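Local coordinates for TbpB (Actinobacillus pleuropneumoniae, PDB 3HOL), which probably serves as the transferrin-binding lipoprotein of a bacterial iron-acquisition receptor, capturing host transferrin at the cell surface, at residues A[98-103]-A[161-166]; A[120-125]-A[244-249]; A[129-134]-A[138-143]; A[142-147]-A[220-225]; A[216-221]-A[226-231]. All coordinates share one frame; numbering follows the deposited sequence.

Contact 1 (A[98-103]-A[161-166]); sequences NEKGYV and SGDAKP
K100 and D163 meet through a salt bridge, and this one pair carries the contact between 98-103 and 161-166. The ammonium K100 NZ lies 2.7 Å from D163 OD1 and gives it a hydrogen bond on the syn lone pair, the side facing the other oxygen. K100 CE follows at 3.4 Å from D163 OD1. The two side chains approach from opposite directions and have to bridge 10.7 Å between K100 CA and D163 CA. K100 manages this with one bend, at chi2 (67°), the rest of its chain being extended.

Further hydrogen bonds fix both ends. K100 NZ also donates to D91 O, so the buried ammonium has two acceptors, while D163 OD2 takes the backbone N of V160 and each carboxylate oxygen thus has its own donor. On the 161-166 side, S161 OG bonds to D127 OD1 and F128 N, tying the short 3-10 turn 161-163 to strand 119-133.

Side-chain packing adds to this: D163 touches I90 and S161 touches Y88, both of strand 84-91.

The salt bridge joins the lead-in to strand 101-107, of an antiparallel five-stranded sheet, to the loop between barrel strands 119-133 and 171-178, consistent with the handle-and-barrel pairing of a TbpB lobe.

Contact 2 (A[120-125]-A[244-249]); sequences LTYTGS and EEMAGK
A Met-aromatic contact between Y122 and M246 links strands 119-133 and 245-251, which are not direct partners in the curled antiparallel sheet: strand 257-265 pairs with both. M246 SD stands over one face of the Y122 ring, 4.0 Å from the ring centroid and 29° off the normal. The sulfur is displaced toward the root of the ring, with Y122 CG 3.5 Å from M246 SD, and M246 CG lies 3.5 Å from Y122 CD1. M246 chi1 of 58° sets CG between the backbone N and the carbonyl carbon, and a bend at chi3 (-80°) turns the methyl off the line of the chain. Both side chains point toward the opposing segment and pack on strand 171-178 (Y122 on V177, M246 on F175), consistent with a place in the interior of the N-lobe beta barrel. Farther along the ring, Y122 CE1 lies 3.6 Å from E244 O, which approaches obliquely, and E245 N sits at the ring edge, in plane. E244 and E245 both face Y239, a classic beta bulge at the start of strand 245-251. The hydroxyl Y122 OH is hydrogen-bonded to A243 O, just before this bulge, and H265 meets the Y122 ring edge-to-face.

Contact 3 (A[129-134]-A[138-143]); sequences TSNANL and EGRPNY
R140 reaches back from the loop after barrel strand 119-133, gripping N131 end-on through NH1 and NH2, across the turn that follows the strand. From CB the side chain runs extended as far as NE. Its CD passes 3.8 Å from N133 O, and NE is hydrogen-bonded to Y224 OH. CZ lies beneath N133 CB, which stands 3.6 Å above the centre of one guanidinium face. At the tip, R140 NH2 donates to N131 OD1 over 2.6 Å, on a lone pair in the carbonyl plane. R140 NH1 bonds to the backbone N131 O at 2.9 Å, from above the plane of the peptide carbonyl (61° out of it), and also to G154 O. Beside this grip, N133 ND2 lies 3.5 Å from E138 CG, the amide and carboxylate planes 15° apart, while N133 OD1 is hydrogen-bonded to N135 N; the E138 charge has K218 NZ as partner. A water joins the backbones, donating to N133 O at 2.9 Å and accepting from R140 N at 3.3 Å.

Contact 4 (A[142-147]-A[220-225]); sequences NYLNDD and KGESYN
L144 and E222 both carry CG anti to their carbonyl carbons (chi1 -67° and -69°). E222 then continues extended, which takes its carboxylate out to the isobutyl group of L144. The side chains cross obliquely, and the touch is light: L144 CD2 lies 3.9 Å from E222 OE1 and 4.1 Å from E222 O. No hydrogen bond spans the segments, so the contact rests on van der Waals approach at the surface. Two type I beta turns present the partners. D147 N bonds to L144 O at 2.9 Å, and Y224 N to G221 O at 3.1 Å, with E222 and S223 at the corner of the second turn. The carboxylates of D147 and E222 keep apart, D147 OD2 being 6.7 Å from E222 OE1; D147 OD1 has a salt bridge to K168. The contact joins the loop that connects strands 119-133 and 171-178 to the one that connects strands 206-213 and 231-239.

Contact 5 (A[216-221]-A[226-231]); sequences KNKGKG and FFSADS
K216 NZ comes to the carboxylate of D230 close to its plane, at the edge, and a water bridges them, accepting from K216 NZ at 3.0 Å and donating to D230 OD2 at 2.7 Å. A direct salt bridge from K216 NZ to D230 OD1 is modelled as well, but the position of that oxygen is doubtful. The side chain of F227 sets off away from 216-221; F226 CB stands 4.0 Å above the plane of the F227 ring, over its centre, and F128 meets the ring edge-to-face. Both segments belong to the long hairpin connection between adjacent antiparallel barrel strands 206-213 and 231-239, and the backbones run close, K216 CA being 4.6 Å from S228 CA. S228 points toward 216-221, its CB 3.8 Å from K216 O. Bends at chi2, chi3 and chi4 curl K216 back over S228, putting K216 CD 3.5 Å from S228 O and bringing NZ to A213 O, to which it is hydrogen-bonded. K218 passes S228 OG with its CE at 4.0 Å, while its NZ forms a salt bridge with E138 OE2.

Overall arrangement
Contacts 1, 2 and 3 are buried, whereas contacts 4 and 5 lie at the surface. Contacts 2 and 3 both use strand 119-133, their centres 29 Å apart: sulfur and ring pack inside the sheet in contact 2, and charged and amide groups meet at the end of the strand in contact 3. Only contact 1, a buried ion pair, has a segment on the five-stranded sheet, though contact 2 touches that sheet at Y105. Contacts 3, 4 and 5 form one cluster of loops, tied by G139 with G221 and N225 with K218, and contact 1 meets it through K165 and N145. Contact 4 has no hydrogen bond across it; contact 5, like contact 3, has a bridging water.

Contact 1 (A[98-103]-A[161-166])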
# COMPACT_ATOMS: atom_id res chain seq x y z
N ASN A 98 -29.56 -15.37 15.24
CA ASN A 98 -28.11 -15.52 15.12
C ASN A 98 -27.64 -14.75 13.87
O ASN A 98 -28.46 -14.35 13.05
CB ASN A 98 -27.69 -16.98 15.12
CG ASN A 98 -27.69 -17.60 16.53
OD1 ASN A 98 -27.90 -16.91 17.55
ND2 ASN A 98 -27.40 -18.87 16.60
N GLU A 99 -26.35 -14.48 13.78
CA GLU A 99 -25.84 -13.67 12.65
C GLU A 99 -25.88 -14.44 11.35
O GLU A 99 -25.80 -15.67 11.37
CB GLU A 99 -24.43 -13.19 12.95
CG GLU A 99 -23.37 -14.27 13.02
CD GLU A 99 -21.97 -13.66 13.22
OE1 GLU A 99 -21.86 -12.44 13.50
OE2 GLU A 99 -20.99 -14.40 13.07
N LYS A 100 -26.06 -13.73 10.24
CA LYS A 100 -26.00 -14.34 8.90
C LYS A 100 -24.54 -14.55 8.35
O LYS A 100 -24.26 -15.55 7.66
CB LYS A 100 -26.87 -13.54 7.92
CG LYS A 100 -26.76 -13.94 6.45
CD LYS A 100 -27.31 -15.38 6.14
CE LYS A 100 -27.29 -15.61 4.65
NZ LYS A 100 -27.89 -16.93 4.32
N GLY A 101 -23.64 -13.60 8.63
CA GLY A 101 -22.25 -13.69 8.20
C GLY A 101 -21.68 -12.38 7.66
O GLY A 101 -22.11 -11.27 8.05
N TYR A 102 -20.69 -12.52 6.77
CA TYR A 102 -19.85 -11.41 6.35
C TYR A 102 -19.45 -11.54 4.89
O TYR A 102 -19.38 -12.65 4.34
CB TYR A 102 -18.57 -11.35 7.20
CG TYR A 102 -18.83 -11.25 8.68
CD1 TYR A 102 -18.89 -10.00 9.29
CD2 TYR A 102 -19.04 -12.40 9.47
CE1 TYR A 102 -19.15 -9.88 10.64
CE2 TYR A 102 -19.32 -12.28 10.84
CZ TYR A 102 -19.36 -11.02 11.40
OH TYR A 102 -19.64 -10.86 12.74
N VAL A 103 -19.16 -10.38 4.29
CA VAL A 103 -18.64 -10.29 2.89
C VAL A 103 -17.35 -9.46 2.99
O VAL A 103 -17.30 -8.44 3.73
CB VAL A 103 -19.69 -9.65 1.95
CG1 VAL A 103 -19.16 -9.50 0.48
CG2 VAL A 103 -21.03 -10.50 1.96
N SER A 161 -24.59 -13.04 -2.18
CA SER A 161 -24.29 -13.81 -3.41
C SER A 161 -24.23 -15.33 -3.11
O SER A 161 -24.63 -16.15 -3.94
CB SER A 161 -22.95 -13.37 -4.02
OG SER A 161 -21.96 -13.26 -2.98
N GLY A 162 -23.76 -15.68 -1.91
CA GLY A 162 -23.66 -17.08 -1.49
C GLY A 162 -25.00 -17.75 -1.21
O GLY A 162 -25.08 -18.97 -1.08
N ASP A 163 -26.07 -16.96 -1.19
CA ASP A 163 -27.42 -17.56 -1.20
C ASP A 163 -27.89 -18.05 -2.56
O ASP A 163 -28.89 -18.75 -2.64
CB ASP A 163 -28.46 -16.55 -0.62
CG ASP A 163 -28.18 -16.19 0.84
OD1 ASP A 163 -27.85 -17.12 1.63
OD2 ASP A 163 -28.31 -14.98 1.21
N ALA A 164 -27.20 -17.66 -3.65
CA ALA A 164 -27.78 -17.89 -4.98
C ALA A 164 -27.50 -19.34 -5.44
O ALA A 164 -26.42 -19.87 -5.18
CB ALA A 164 -27.21 -16.88 -6.03
N LYS A 165 -28.44 -19.96 -6.14
CA LYS A 165 -28.19 -21.27 -6.77
C LYS A 165 -27.37 -21.11 -8.06
O LYS A 165 -27.72 -20.30 -8.95
CB LYS A 165 -29.52 -21.98 -7.08
CG LYS A 165 -30.41 -22.20 -5.84
CD LYS A 165 -31.56 -23.23 -6.09
CE LYS A 165 -32.30 -23.51 -4.80
NZ LYS A 165 -33.39 -24.48 -5.03
N PRO A 166 -26.27 -21.86 -8.17
CA PRO A 166 -25.38 -21.75 -9.34
C PRO A 166 -26.09 -22.05 -10.68
O PRO A 166 -25.71 -21.51 -11.70
CB PRO A 166 -24.29 -22.78 -9.05
CG PRO A 166 -24.32 -22.96 -7.60
CD PRO A 166 -25.74 -22.83 -7.20

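Contact 2 (A[120-125]-A[244-249])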
# COMPACT_ATOMS: atom_id res chain seq x y z
N LEU A 120 -4.09 -4.71 -20.04
CA LEU A 120 -4.25 -6.00 -19.36
C LEU A 120 -5.66 -6.25 -18.83
O LEU A 120 -6.29 -5.37 -18.24
CB LEU A 120 -3.21 -6.14 -18.23
CG LEU A 120 -1.75 -6.42 -18.65
CD1 LEU A 120 -0.86 -6.10 -17.46
CD2 LEU A 120 -1.57 -7.86 -19.10
N THR A 121 -6.15 -7.46 -19.07
CA THR A 121 -7.52 -7.86 -18.63
C THR A 121 -7.38 -8.68 -17.37
O THR A 121 -6.69 -9.67 -17.39
CB THR A 121 -8.22 -8.68 -19.74
OG1 THR A 121 -8.49 -7.79 -20.81
CG2 THR A 121 -9.54 -9.27 -19.26
N TYR A 122 -8.02 -8.25 -16.27
CA TYR A 122 -8.06 -9.06 -15.05
C TYR A 122 -9.44 -9.73 -15.04
O TYR A 122 -10.48 -9.05 -15.19
CB TYR A 122 -7.95 -8.16 -13.83
CG TYR A 122 -6.61 -7.51 -13.66
CD1 TYR A 122 -5.74 -7.94 -12.66
CD2 TYR A 122 -6.20 -6.45 -14.50
CE1 TYR A 122 -4.46 -7.31 -12.47
CE2 TYR A 122 -4.92 -5.83 -14.34
CZ TYR A 122 -4.08 -6.27 -13.32
OH TYR A 122 -2.87 -5.67 -13.13
N THR A 123 -9.46 -11.04 -14.79
CA THR A 123 -10.66 -11.82 -14.75
C THR A 123 -10.80 -12.48 -13.40
O THR A 123 -9.81 -13.02 -12.86
CB THR A 123 -10.62 -12.91 -15.84
OG1 THR A 123 -10.54 -12.26 -17.12
CG2 THR A 123 -11.93 -13.68 -15.84
N GLY A 124 -12.03 -12.52 -12.89
CA GLY A 124 -12.30 -13.13 -11.58
C GLY A 124 -13.78 -13.14 -11.24
O GLY A 124 -14.61 -13.40 -12.11
N SER A 125 -14.11 -12.91 -9.96
CA SER A 125 -15.50 -13.01 -9.51
C SER A 125 -15.87 -11.76 -8.75
O SER A 125 -15.05 -10.88 -8.56
CB SER A 125 -15.70 -14.19 -8.56
OG SER A 125 -14.94 -14.01 -7.36
N GLU A 244 0.10 -8.24 -10.31
CA GLU A 244 -0.42 -9.47 -10.87
C GLU A 244 -1.94 -9.61 -10.67
O GLU A 244 -2.60 -10.19 -11.49
CB GLU A 244 0.28 -10.68 -10.24
CG GLU A 244 1.78 -10.82 -10.64
CD GLU A 244 2.77 -10.15 -9.72
OE1 GLU A 244 2.49 -9.14 -9.02
OE2 GLU A 244 3.91 -10.61 -9.71
N GLU A 245 -2.48 -9.08 -9.57
CA GLU A 245 -3.87 -9.33 -9.17
C GLU A 245 -4.47 -8.02 -8.64
O GLU A 245 -3.72 -7.03 -8.41
CB GLU A 245 -3.91 -10.44 -8.10
CG GLU A 245 -3.47 -11.83 -8.69
CD GLU A 245 -3.30 -12.89 -7.66
OE1 GLU A 245 -3.77 -12.72 -6.51
OE2 GLU A 245 -2.67 -13.89 -7.97
N MET A 246 -5.80 -8.00 -8.49
CA MET A 246 -6.47 -6.80 -8.00
C MET A 246 -7.68 -7.23 -7.17
O MET A 246 -8.24 -8.32 -7.37
CB MET A 246 -6.89 -5.88 -9.17
CG MET A 246 -7.82 -6.61 -10.17
SD MET A 246 -8.46 -5.50 -11.47
CE MET A 246 -9.84 -4.65 -10.57
N ALA A 247 -8.09 -6.38 -6.23
CA ALA A 247 -9.27 -6.68 -5.41
C ALA A 247 -9.83 -5.35 -4.95
O ALA A 247 -9.11 -4.33 -4.92
CB ALA A 247 -8.88 -7.57 -4.21
N GLY A 248 -11.11 -5.33 -4.65
CA GLY A 248 -11.71 -4.07 -4.14
C GLY A 248 -13.17 -4.19 -3.83
O GLY A 248 -13.72 -5.30 -3.74
N LYS A 249 -13.80 -3.03 -3.63
CA LYS A 249 -15.19 -3.04 -3.15
C LYS A 249 -15.89 -1.77 -3.59
O LYS A 249 -15.23 -0.78 -3.98
CB LYS A 249 -15.25 -3.15 -1.60
CG LYS A 249 -15.00 -1.79 -0.89
CD LYS A 249 -14.88 -1.97 0.64
CE LYS A 249 -14.97 -0.63 1.40
NZ LYS A 249 -13.90 0.33 0.89

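Contact 3 (A[129-134]-A[138-143])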
# COMPACT_ATOMS: atom_id res chain seq x y z
N THR A 129 -23.43 -8.30 -0.49
CA THR A 129 -24.60 -8.47 0.40
C THR A 129 -25.53 -7.28 0.18
O THR A 129 -25.06 -6.15 0.00
CB THR A 129 -24.24 -8.64 1.92
OG1 THR A 129 -25.46 -8.67 2.69
CG2 THR A 129 -23.31 -7.48 2.47
N SER A 130 -26.84 -7.53 0.11
CA SER A 130 -27.76 -6.38 0.10
C SER A 130 -27.97 -5.87 1.53
O SER A 130 -27.42 -6.40 2.50
CB SER A 130 -29.09 -6.72 -0.57
OG SER A 130 -29.88 -7.46 0.36
N ASN A 131 -28.71 -4.77 1.67
CA ASN A 131 -29.19 -4.40 3.00
C ASN A 131 -30.43 -5.24 3.32
O ASN A 131 -30.81 -6.10 2.50
CB ASN A 131 -29.48 -2.89 3.05
CG ASN A 131 -30.63 -2.48 2.17
OD1 ASN A 131 -31.03 -3.18 1.24
ND2 ASN A 131 -31.17 -1.28 2.45
N ALA A 132 -31.05 -4.98 4.48
CA ALA A 132 -32.27 -5.68 4.93
C ALA A 132 -33.43 -4.69 4.93
O ALA A 132 -33.37 -3.64 5.60
CB ALA A 132 -32.09 -6.30 6.33
N ASN A 133 -34.49 -5.01 4.20
CA ASN A 133 -35.65 -4.10 4.09
C ASN A 133 -36.93 -4.86 4.14
O ASN A 133 -37.33 -5.48 3.14
CB ASN A 133 -35.64 -3.25 2.82
CG ASN A 133 -36.55 -2.02 2.92
OD1 ASN A 133 -37.51 -2.02 3.68
ND2 ASN A 133 -36.26 -0.97 2.10
N LEU A 134 -37.58 -4.79 5.30
CA LEU A 134 -38.85 -5.48 5.55
C LEU A 134 -40.08 -4.68 5.15
O LEU A 134 -41.20 -5.20 5.21
CB LEU A 134 -38.97 -5.82 7.03
CG LEU A 134 -38.54 -7.22 7.46
CD1 LEU A 134 -38.45 -7.28 8.99
CD2 LEU A 134 -39.49 -8.28 6.94
N GLU A 138 -41.34 -1.58 -0.20
CA GLU A 138 -40.13 -1.86 -0.97
C GLU A 138 -40.35 -2.93 -2.04
O GLU A 138 -39.73 -2.87 -3.10
CB GLU A 138 -38.96 -2.23 -0.05
CG GLU A 138 -37.61 -2.44 -0.76
CD GLU A 138 -37.07 -1.18 -1.46
OE1 GLU A 138 -37.58 -0.06 -1.23
OE2 GLU A 138 -36.13 -1.31 -2.26
N GLY A 139 -41.24 -3.88 -1.76
CA GLY A 139 -41.62 -4.90 -2.71
C GLY A 139 -40.56 -5.96 -3.02
O GLY A 139 -40.49 -6.46 -4.14
N ARG A 140 -39.76 -6.31 -2.02
CA ARG A 140 -38.77 -7.37 -2.18
C ARG A 140 -39.46 -8.71 -2.31
O ARG A 140 -40.58 -8.88 -1.80
CB ARG A 140 -37.73 -7.33 -1.07
CG ARG A 140 -36.72 -6.20 -1.31
CD ARG A 140 -35.69 -6.05 -0.22
NE ARG A 140 -34.85 -4.91 -0.55
CZ ARG A 140 -33.66 -4.64 -0.02
NH1 ARG A 140 -33.13 -5.40 0.94
NH2 ARG A 140 -33.01 -3.55 -0.42
N PRO A 141 -38.83 -9.67 -3.02
CA PRO A 141 -39.51 -10.91 -3.37
C PRO A 141 -39.66 -11.88 -2.19
O PRO A 141 -38.75 -12.03 -1.40
CB PRO A 141 -38.61 -11.52 -4.46
CG PRO A 141 -37.48 -10.55 -4.68
CD PRO A 141 -37.42 -9.69 -3.44
N ASN A 142 -40.79 -12.55 -2.12
CA ASN A 142 -41.04 -13.52 -1.09
C ASN A 142 -40.51 -14.92 -1.45
O ASN A 142 -39.82 -15.58 -0.64
CB ASN A 142 -42.55 -13.55 -0.83
CG ASN A 142 -42.97 -12.54 0.20
OD1 ASN A 142 -42.18 -12.05 0.99
ND2 ASN A 142 -44.26 -12.25 0.22
N TYR A 143 -40.82 -15.37 -2.66
CA TYR A 143 -40.57 -16.75 -3.05
C TYR A 143 -39.87 -16.89 -4.40
O TYR A 143 -40.46 -16.64 -5.43
CB TYR A 143 -41.89 -17.56 -3.04
CG TYR A 143 -42.73 -17.34 -1.78
CD1 TYR A 143 -42.23 -17.70 -0.53
CD2 TYR A 143 -44.02 -16.79 -1.85
CE1 TYR A 143 -43.02 -17.54 0.64
CE2 TYR A 143 -44.81 -16.59 -0.68
CZ TYR A 143 -44.30 -16.99 0.56
OH TYR A 143 -45.01 -16.80 1.74
O HOH W 1 -39.49 -5.59 1.15

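Contact 4 (A[142-147]-A[220-225])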
# COMPACT_ATOMS: atom_id res chain seq x y z
N ASN A 142 -40.79 -12.55 -2.12
CA ASN A 142 -41.04 -13.52 -1.09
C ASN A 142 -40.51 -14.92 -1.45
O ASN A 142 -39.82 -15.58 -0.64
CB ASN A 142 -42.55 -13.55 -0.83
CG ASN A 142 -42.97 -12.54 0.20
OD1 ASN A 142 -42.18 -12.05 0.99
ND2 ASN A 142 -44.26 -12.25 0.22
N TYR A 143 -40.82 -15.37 -2.66
CA TYR A 143 -40.57 -16.75 -3.05
C TYR A 143 -39.87 -16.89 -4.40
O TYR A 143 -40.46 -16.64 -5.43
CB TYR A 143 -41.89 -17.56 -3.04
CG TYR A 143 -42.73 -17.34 -1.78
CD1 TYR A 143 -42.23 -17.70 -0.53
CD2 TYR A 143 -44.02 -16.79 -1.85
CE1 TYR A 143 -43.02 -17.54 0.64
CE2 TYR A 143 -44.81 -16.59 -0.68
CZ TYR A 143 -44.30 -16.99 0.56
OH TYR A 143 -45.01 -16.80 1.74
N LEU A 144 -38.59 -17.29 -4.38
CA LEU A 144 -37.83 -17.55 -5.63
C LEU A 144 -36.95 -18.80 -5.44
O LEU A 144 -35.70 -18.74 -5.40
CB LEU A 144 -36.99 -16.34 -6.04
CG LEU A 144 -37.68 -15.06 -6.50
CD1 LEU A 144 -36.71 -13.85 -6.47
CD2 LEU A 144 -38.32 -15.23 -7.92
N ASN A 145 -37.62 -19.93 -5.30
CA ASN A 145 -36.96 -21.17 -4.91
C ASN A 145 -36.00 -21.70 -5.99
O ASN A 145 -35.14 -22.50 -5.68
CB ASN A 145 -38.01 -22.25 -4.55
CG ASN A 145 -38.75 -21.98 -3.23
OD1 ASN A 145 -38.23 -21.35 -2.28
ND2 ASN A 145 -39.96 -22.50 -3.15
N ASP A 146 -36.15 -21.27 -7.24
CA ASP A 146 -35.19 -21.72 -8.27
C ASP A 146 -33.94 -20.85 -8.29
O ASP A 146 -32.92 -21.23 -8.88
CB ASP A 146 -35.81 -21.74 -9.66
CG ASP A 146 -37.09 -22.60 -9.73
OD1 ASP A 146 -37.20 -23.54 -8.94
OD2 ASP A 146 -37.95 -22.32 -10.58
N ASP A 147 -34.02 -19.68 -7.63
CA ASP A 147 -32.93 -18.67 -7.65
C ASP A 147 -32.06 -18.72 -6.40
O ASP A 147 -30.83 -18.56 -6.53
CB ASP A 147 -33.48 -17.25 -7.80
CG ASP A 147 -34.08 -17.00 -9.15
OD1 ASP A 147 -33.30 -16.82 -10.10
OD2 ASP A 147 -35.33 -17.00 -9.25
N LYS A 220 -40.52 -4.68 -8.78
CA LYS A 220 -41.24 -5.06 -7.54
C LYS A 220 -41.55 -6.55 -7.56
O LYS A 220 -41.60 -7.15 -8.63
CB LYS A 220 -42.53 -4.23 -7.37
CG LYS A 220 -43.19 -4.43 -6.01
CD LYS A 220 -44.61 -3.88 -5.89
CE LYS A 220 -45.42 -4.73 -4.90
NZ LYS A 220 -44.95 -4.57 -3.49
N GLY A 221 -41.74 -7.16 -6.39
CA GLY A 221 -42.10 -8.58 -6.31
C GLY A 221 -41.03 -9.49 -6.89
O GLY A 221 -39.84 -9.31 -6.61
N GLU A 222 -41.45 -10.45 -7.72
CA GLU A 222 -40.56 -11.45 -8.32
C GLU A 222 -39.49 -10.87 -9.27
O GLU A 222 -38.43 -11.48 -9.48
CB GLU A 222 -41.37 -12.52 -9.05
CG GLU A 222 -42.16 -13.40 -8.11
CD GLU A 222 -42.62 -14.71 -8.76
OE1 GLU A 222 -41.83 -15.34 -9.51
OE2 GLU A 222 -43.77 -15.10 -8.51
N SER A 223 -39.79 -9.71 -9.83
CA SER A 223 -38.86 -9.05 -10.72
C SER A 223 -38.02 -7.94 -10.01
O SER A 223 -37.36 -7.17 -10.67
CB SER A 223 -39.63 -8.48 -11.93
OG SER A 223 -40.21 -7.21 -11.63
N TYR A 224 -38.08 -7.87 -8.68
CA TYR A 224 -37.30 -6.88 -7.92
C TYR A 224 -35.82 -6.99 -8.29
O TYR A 224 -35.26 -8.09 -8.34
CB TYR A 224 -37.49 -7.07 -6.42
CG TYR A 224 -36.83 -6.01 -5.55
CD1 TYR A 224 -37.53 -4.89 -5.14
CD2 TYR A 224 -35.50 -6.14 -5.12
CE1 TYR A 224 -36.92 -3.91 -4.32
CE2 TYR A 224 -34.90 -5.17 -4.32
CZ TYR A 224 -35.61 -4.06 -3.92
OH TYR A 224 -35.02 -3.11 -3.12
N ASN A 225 -35.20 -5.84 -8.49
CA ASN A 225 -33.82 -5.75 -8.93
C ASN A 225 -32.98 -5.21 -7.77
O ASN A 225 -33.15 -4.06 -7.36
CB ASN A 225 -33.75 -4.86 -10.19
CG ASN A 225 -32.34 -4.40 -10.51
OD1 ASN A 225 -31.37 -5.05 -10.14
ND2 ASN A 225 -32.21 -3.27 -11.19

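Contact 5 (A[216-221]-A[226-231])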
# COMPACT_ATOMS: atom_id res chain seq x y z
N LYS A 216 -31.43 0.38 -14.06
CA LYS A 216 -31.76 1.42 -13.08
C LYS A 216 -33.16 1.24 -12.45
O LYS A 216 -33.51 1.94 -11.49
CB LYS A 216 -31.69 2.82 -13.72
CG LYS A 216 -30.28 3.40 -13.87
CD LYS A 216 -29.69 3.82 -12.48
CE LYS A 216 -28.22 3.48 -12.36
NZ LYS A 216 -27.38 3.71 -13.62
N ASN A 217 -33.93 0.30 -12.97
CA ASN A 217 -35.28 0.03 -12.45
C ASN A 217 -35.31 -1.01 -11.33
O ASN A 217 -34.91 -2.16 -11.53
CB ASN A 217 -36.22 -0.41 -13.57
CG ASN A 217 -36.38 0.65 -14.65
OD1 ASN A 217 -36.41 1.85 -14.36
ND2 ASN A 217 -36.47 0.21 -15.91
N LYS A 218 -35.78 -0.60 -10.16
CA LYS A 218 -35.92 -1.48 -9.01
C LYS A 218 -36.95 -2.59 -9.24
O LYS A 218 -36.74 -3.74 -8.84
CB LYS A 218 -36.31 -0.63 -7.82
CG LYS A 218 -35.98 -1.21 -6.47
CD LYS A 218 -36.32 -0.20 -5.37
CE LYS A 218 -35.06 0.51 -4.88
NZ LYS A 218 -35.24 0.94 -3.48
N GLY A 219 -38.06 -2.25 -9.90
CA GLY A 219 -39.15 -3.20 -10.12
C GLY A 219 -39.81 -3.56 -8.81
O GLY A 219 -39.67 -2.86 -7.82
N LYS A 220 -40.52 -4.68 -8.78
CA LYS A 220 -41.24 -5.06 -7.54
C LYS A 220 -41.55 -6.55 -7.56
O LYS A 220 -41.60 -7.15 -8.63
CB LYS A 220 -42.53 -4.23 -7.37
CG LYS A 220 -43.19 -4.43 -6.01
CD LYS A 220 -44.61 -3.88 -5.89
CE LYS A 220 -45.42 -4.73 -4.90
NZ LYS A 220 -44.95 -4.57 -3.49
N GLY A 221 -41.74 -7.16 -6.39
CA GLY A 221 -42.10 -8.58 -6.31
C GLY A 221 -41.03 -9.49 -6.89
O GLY A 221 -39.84 -9.31 -6.61
N PHE A 226 -32.13 -6.06 -7.19
CA PHE A 226 -31.29 -5.65 -6.04
C PHE A 226 -30.14 -4.66 -6.38
O PHE A 226 -29.47 -4.15 -5.46
CB PHE A 226 -30.72 -6.90 -5.36
CG PHE A 226 -31.72 -7.55 -4.45
CD1 PHE A 226 -31.88 -7.09 -3.14
CD2 PHE A 226 -32.57 -8.55 -4.93
CE1 PHE A 226 -32.86 -7.68 -2.29
CE2 PHE A 226 -33.53 -9.13 -4.10
CZ PHE A 226 -33.68 -8.70 -2.79
N PHE A 227 -29.89 -4.44 -7.67
CA PHE A 227 -28.66 -3.79 -8.17
C PHE A 227 -28.99 -2.52 -8.96
O PHE A 227 -28.47 -2.31 -10.07
CB PHE A 227 -27.88 -4.77 -9.09
CG PHE A 227 -27.82 -6.19 -8.52
CD1 PHE A 227 -26.98 -6.48 -7.47
CD2 PHE A 227 -28.64 -7.21 -9.05
CE1 PHE A 227 -26.92 -7.76 -6.91
CE2 PHE A 227 -28.60 -8.50 -8.49
CZ PHE A 227 -27.74 -8.77 -7.42
N SER A 228 -29.88 -1.69 -8.39
CA SER A 228 -30.42 -0.57 -9.18
C SER A 228 -29.65 0.72 -8.90
O SER A 228 -29.76 1.68 -9.66
CB SER A 228 -31.92 -0.35 -8.90
OG SER A 228 -32.16 0.08 -7.55
N ALA A 229 -28.90 0.73 -7.80
CA ALA A 229 -28.24 1.96 -7.32
C ALA A 229 -26.82 2.06 -7.83
O ALA A 229 -26.10 1.06 -7.86
CB ALA A 229 -28.23 1.97 -5.82
N ASP A 230 -26.41 3.25 -8.24
CA ASP A 230 -25.01 3.48 -8.59
C ASP A 230 -24.16 3.61 -7.32
O ASP A 230 -24.70 3.77 -6.20
CB ASP A 230 -24.85 4.80 -9.37
CG ASP A 230 -25.53 4.78 -10.75
OD1 ASP A 230 -25.63 3.75 -11.40
OD2 ASP A 230 -25.98 5.84 -11.19
N SER A 231 -22.85 3.54 -7.50
CA SER A 231 -21.87 3.81 -6.42
C SER A 231 -20.79 4.78 -6.90
O SER A 231 -20.19 4.57 -7.96
CB SER A 231 -21.12 2.53 -6.02
OG SER A 231 -20.19 2.82 -4.98
O HOH W 2 -26.09 6.39 -13.79